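Beta-lactamase (Klebsiella pneumoniae, PDB 6HUH) probably hydrolyses beta-lactam antibiotics to substituted beta-amino acids, as a serine enzyme of the class D beta-lactamase family. Local coordinates at residues R117-Q120 with Y121-F125; K138-G141 with L142-W146. All coordinates share one frame; numbering follows the deposited sequence.

Contact 1. Residues R117-Q120 with Y121-F125; sequences RFQQ and YVDRF
Tyr121, Val122, Asp123 and Arg124 each give their backbone N-H to the carbonyl oxygen four residues back, on Arg117, Phe118, Gln119 and Gln120, in four successive alpha-helical bonds of 2.8 to 2.9 Å from N to O. On one flank of this turn the side chain of Gln119 swings round to Asp123. Its CG lies anti to the backbone N, and the bend at the next torsion (chi2 71°) turns the amide forward along the helix, so that NE2 reaches OD1 of Asp123 at 3.0 Å. The bond enters on the syn side of the carboxylate, with the donor 26° out of its plane. The same NE2 also bonds to the backbone O of Arg130, whose own NH1 binds the carbonyl of Asp123; the two residues thus tie the surface of the helix to the loop that follows it. This i to i+4 spacing recurs on the other faces of helix 115-124, which belongs to the helical part of the class D beta-lactamase fold. Arg117 and Tyr121 run side by side in the same direction, the aliphatic CG of Arg117 lying 4.1 Å from CE2 of the tyrosine ring. Beyond this contact Tyr121 stretches towards helix 56-64, where its OH bonds to OD2 of Asp63 and its side chain touches Met60 and Ser64. Phe118 and Val122, both buried, lie side by side pointing the same way, CE1 of Phe118 4.2 Å from CG2 of Val122. Val122 rests on Leu132 of the following loop, while Phe118 touches Thr110 of helix 103-113.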
loop_
_atom_site.group_PDB
_atom_site.type_symbol
_atom_site.label_atom_id
_atom_site.label_comp_id
_atom_site.label_asym_id
_atom_site.label_seq_id
_atom_site.Cartn_x
_atom_site.Cartn_y
_atom_site.Cartn_z
ATOM N N ARG A 117 21.704 14.625 -14.867
ATOM C CA ARG A 117 21.690 13.943 -13.562
ATOM C C ARG A 117 21.305 12.461 -13.759
ATOM O O ARG A 117 21.932 11.582 -13.168
ATOM C CB ARG A 117 20.706 14.633 -12.603
ATOM C CG ARG A 117 21.288 15.048 -11.251
ATOM C CD ARG A 117 20.327 16.016 -10.560
ATOM N NE ARG A 117 20.457 16.045 -9.098
ATOM C CZ ARG A 117 19.578 16.623 -8.282
ATOM N NH1 ARG A 117 18.493 17.209 -8.772
ATOM N NH2 ARG A 117 19.772 16.612 -6.971
ATOM N N PHE A 118 20.298 12.194 -14.624
ATOM C CA PHE A 118 19.803 10.862 -14.967
ATOM C C PHE A 118 20.969 10.007 -15.413
ATOM O O PHE A 118 21.245 8.983 -14.792
ATOM C CB PHE A 118 18.722 10.974 -16.067
ATOM C CG PHE A 118 17.991 9.721 -16.502
ATOM C CD1 PHE A 118 17.680 8.724 -15.589
ATOM C CD2 PHE A 118 17.516 9.594 -17.800
ATOM C CE1 PHE A 118 16.966 7.597 -15.983
ATOM C CE2 PHE A 118 16.785 8.476 -18.189
ATOM C CZ PHE A 118 16.524 7.475 -17.285
ATOM N N GLN A 119 21.717 10.487 -16.422
ATOM C CA GLN A 119 22.915 9.840 -16.946
ATOM C C GLN A 119 23.970 9.698 -15.863
ATOM O O GLN A 119 24.562 8.645 -15.797
ATOM C CB GLN A 119 23.470 10.606 -18.160
ATOM C CG GLN A 119 24.491 9.844 -19.004
ATOM C CD GLN A 119 23.875 8.715 -19.801
ATOM O OE1 GLN A 119 23.195 8.932 -20.810
ATOM N NE2 GLN A 119 24.125 7.476 -19.382
ATOM N N GLN A 120 24.198 10.716 -15.002
ATOM C CA GLN A 120 25.199 10.626 -13.924
ATOM C C GLN A 120 24.900 9.457 -12.987
ATOM O O GLN A 120 25.808 8.676 -12.661
ATOM C CB GLN A 120 25.253 11.917 -13.117
ATOM C CG GLN A 120 26.001 13.047 -13.786
ATOM C CD GLN A 120 25.798 14.361 -13.072
ATOM O OE1 GLN A 120 25.303 15.335 -13.659
ATOM N NE2 GLN A 120 26.205 14.423 -11.801
ATOM N N TYR A 121 23.604 9.323 -12.584
ATOM C CA TYR A 121 23.109 8.260 -11.722
ATOM C C TYR A 121 23.273 6.905 -12.428
ATOM O O TYR A 121 23.912 6.035 -11.857
ATOM C CB TYR A 121 21.644 8.502 -11.346
ATOM C CG TYR A 121 21.408 9.446 -10.183
ATOM C CD1 TYR A 121 21.607 9.028 -8.869
ATOM C CD2 TYR A 121 20.839 10.699 -10.382
ATOM C CE1 TYR A 121 21.346 9.872 -7.790
ATOM C CE2 TYR A 121 20.564 11.549 -9.309
ATOM C CZ TYR A 121 20.813 11.128 -8.009
ATOM O OH TYR A 121 20.535 11.931 -6.925
ATOM N N VAL A 122 22.778 6.748 -13.686
ATOM C CA VAL A 122 22.886 5.488 -14.468
ATOM C C VAL A 122 24.352 5.062 -14.618
ATOM O O VAL A 122 24.639 3.874 -14.462
ATOM C CB VAL A 122 22.113 5.511 -15.819
ATOM C CG1 VAL A 122 22.358 4.256 -16.644
ATOM C CG2 VAL A 122 20.624 5.670 -15.568
ATOM N N ASP A 123 25.278 6.030 -14.806
ATOM C CA ASP A 123 26.721 5.770 -14.887
ATOM C C ASP A 123 27.266 5.323 -13.516
ATOM O O ASP A 123 27.883 4.255 -13.450
ATOM C CB ASP A 123 27.494 7.014 -15.355
ATOM C CG ASP A 123 27.299 7.443 -16.800
ATOM O OD1 ASP A 123 26.398 6.883 -17.472
ATOM O OD2 ASP A 123 28.035 8.358 -17.254
ATOM N N ARG A 124 27.012 6.116 -12.423
ATOM C CA ARG A 124 27.515 5.802 -11.075
ATOM C C ARG A 124 26.984 4.501 -10.522
ATOM O O ARG A 124 27.682 3.852 -9.741
ATOM C CB ARG A 124 27.308 6.952 -10.077
ATOM C CG ARG A 124 28.630 7.641 -9.728
ATOM C CD ARG A 124 28.612 8.402 -8.412
ATOM N NE ARG A 124 29.961 8.834 -8.028
ATOM C CZ ARG A 124 30.280 9.370 -6.854
ATOM N NH1 ARG A 124 29.349 9.550 -5.925
ATOM N NH2 ARG A 124 31.531 9.728 -6.600
ATOM N N PHE A 125 25.761 4.116 -10.958
ATOM C CA PHE A 125 25.066 2.868 -10.630
ATOM C C PHE A 125 25.547 1.718 -11.527
ATOM O O PHE A 125 25.236 0.561 -11.232
ATOM C CB PHE A 125 23.544 3.033 -10.790
ATOM C CG PHE A 125 22.826 3.805 -9.706
ATOM C CD1 PHE A 125 23.485 4.178 -8.536
ATOM C CD2 PHE A 125 21.482 4.135 -9.842
ATOM C CE1 PHE A 125 22.820 4.887 -7.537
ATOM C CE2 PHE A 125 20.814 4.831 -8.832
ATOM C CZ PHE A 125 21.489 5.204 -7.688
#

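Contact 2. Residues K138-G141 with L142-W146; sequences KHDG and LTQAW
Gln144 folds back over Asp140, and its side chain can be followed atom by atom. CB sits 3.2 Å from the backbone O of Asp140, the same oxygen that accepts a weak bond from the N-H of Gln144. CG passes 4.0 Å from Asp140 OD2, and the bend at chi2 (78°) curls the chain back so that CD stays beside that oxygen. At the tip NE2 gives a weak, long hydrogen bond of 3.4 Å to OD2 of Asp140, with amide and carboxylate planes 51° apart. The other carboxylate oxygen, OD1, is bonded to ND2 of Asn135, a residue that Gln144 also touches. Asp140 is the centre of an inverse gamma turn, closed by a weak bond from Gly141 N to His139 O, and this turn leads directly into a short, weakly bonded helical turn, about 141-144. A water weakly links His139 O, at the start of the gamma turn, to Leu142 N just after it. Further on, Ala145 N makes a weak bond of 3.1 Å to Gly141 O, at a bent angle of 125°. The chain then brings Trp146 to the predicted active site, its side chain about 6 Å from that of Ser51 at the nearest: its NE1 is bonded to the carbamate oxygen OQ2 of the carboxylated lysine at position 54, and its ring meets that of Phe53.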
loop_
_atom_site.group_PDB
_atom_site.type_symbol
_atom_site.label_atom_id
_atom_site.label_comp_id
_atom_site.label_asym_id
_atom_site.label_seq_id
_atom_site.Cartn_x
_atom_site.Cartn_y
_atom_site.Cartn_z
ATOM N N LYS A 138 13.620 10.556 -32.696
ATOM C CA LYS A 138 12.969 11.286 -31.613
ATOM C C LYS A 138 13.865 11.052 -30.411
ATOM O O LYS A 138 14.096 9.902 -30.030
ATOM C CB LYS A 138 11.518 10.793 -31.378
ATOM C CG LYS A 138 11.295 9.273 -31.525
ATOM C CD LYS A 138 9.847 8.905 -31.878
ATOM C CE LYS A 138 9.518 9.018 -33.355
ATOM N NZ LYS A 138 10.215 7.990 -34.174
ATOM N N HIS A 139 14.493 12.117 -29.910
ATOM C CA HIS A 139 15.455 11.973 -28.827
ATOM C C HIS A 139 14.794 11.948 -27.422
ATOM O O HIS A 139 15.376 12.438 -26.450
ATOM C CB HIS A 139 16.604 12.996 -28.932
ATOM C CG HIS A 139 17.953 12.414 -28.566
ATOM N ND1 HIS A 139 18.362 12.281 -27.236
ATOM C CD2 HIS A 139 18.928 11.917 -29.366
ATOM C CE1 HIS A 139 19.557 11.712 -27.279
ATOM N NE2 HIS A 139 19.943 11.477 -28.536
ATOM N N ASP A 140 13.658 11.238 -27.297
ATOM C CA ASP A 140 12.949 11.069 -26.032
ATOM C C ASP A 140 13.555 9.972 -25.123
ATOM O O ASP A 140 12.845 9.090 -24.645
ATOM C CB ASP A 140 11.436 10.847 -26.264
ATOM C CG ASP A 140 11.010 9.555 -26.974
ATOM O OD1 ASP A 140 11.890 8.853 -27.529
ATOM O OD2 ASP A 140 9.803 9.218 -26.922
ATOM N N GLY A 141 14.849 10.063 -24.860
ATOM C CA GLY A 141 15.534 9.110 -23.997
ATOM C C GLY A 141 15.204 9.288 -22.526
ATOM O O GLY A 141 15.151 8.310 -21.774
ATOM N N LEU A 142 14.964 10.541 -22.107
ATOM C CA LEU A 142 14.670 10.910 -20.724
ATOM C C LEU A 142 13.459 10.202 -20.119
ATOM O O LEU A 142 13.488 9.852 -18.937
ATOM C CB LEU A 142 14.517 12.441 -20.602
ATOM C CG LEU A 142 14.347 13.038 -19.201
ATOM C CD1 LEU A 142 15.541 12.720 -18.299
ATOM C CD2 LEU A 142 14.116 14.525 -19.278
ATOM N N THR A 143 12.401 10.008 -20.908
ATOM C CA THR A 143 11.167 9.414 -20.397
ATOM C C THR A 143 10.858 8.036 -20.976
ATOM O O THR A 143 9.908 7.395 -20.521
ATOM C CB THR A 143 10.001 10.392 -20.610
ATOM O OG1 THR A 143 9.772 10.560 -22.013
ATOM C CG2 THR A 143 10.235 11.747 -19.948
ATOM N N GLN A 144 11.656 7.573 -21.962
ATOM C CA GLN A 144 11.409 6.317 -22.669
ATOM C C GLN A 144 12.578 5.342 -22.769
ATOM O O GLN A 144 12.434 4.364 -23.498
ATOM C CB GLN A 144 10.907 6.643 -24.094
ATOM C CG GLN A 144 9.574 6.008 -24.467
ATOM C CD GLN A 144 8.393 6.723 -23.863
ATOM O OE1 GLN A 144 7.590 6.133 -23.124
ATOM N NE2 GLN A 144 8.262 8.010 -24.197
ATOM N N ALA A 145 13.716 5.580 -22.074
ATOM C CA ALA A 145 14.910 4.725 -22.177
ATOM C C ALA A 145 14.719 3.282 -21.715
ATOM O O ALA A 145 15.207 2.361 -22.377
ATOM C CB ALA A 145 16.089 5.351 -21.455
ATOM N N TRP A 146 14.026 3.088 -20.588
ATOM C CA TRP A 146 13.753 1.779 -19.991
ATOM C C TRP A 146 12.540 1.088 -20.617
ATOM O O TRP A 146 12.439 -0.141 -20.570
ATOM C CB TRP A 146 13.608 1.906 -18.471
ATOM C CG TRP A 146 12.475 2.787 -17.998
ATOM C CD1 TRP A 146 11.311 2.373 -17.418
ATOM C CD2 TRP A 146 12.441 4.227 -17.980
ATOM N NE1 TRP A 146 10.536 3.456 -17.080
ATOM C CE2 TRP A 146 11.207 4.608 -17.411
ATOM C CE3 TRP A 146 13.332 5.236 -18.399
ATOM C CZ2 TRP A 146 10.825 5.946 -17.289
ATOM C CZ3 TRP A 146 12.952 6.564 -18.264
ATOM C CH2 TRP A 146 11.716 6.907 -17.711
HETATM O O HOH W 1 16.870 12.548 -23.414
#

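In the fold
The two contacts follow one another along the chain, contact 1 first: it takes up most of helix 115-124, and contact 2 runs from the loop after that helix through the short helix 141-144. Their centres are about 15 Å apart, yet they touch through Phe118, whose CZ packs 3.8 Å from CZ3 of Trp146 and whose CE2 lies against the carbonyl oxygens of Gly141 and Leu142. Both also lean on helix 103-113, where Thr110 touches Phe118 and bonds to Leu142 O. Phe118 therefore connects helix 115-124 to a tryptophan next to the carboxylated lysine, near Ser51, the predicted acyl-ester nucleophile, while contact 1 itself lies away from the active site.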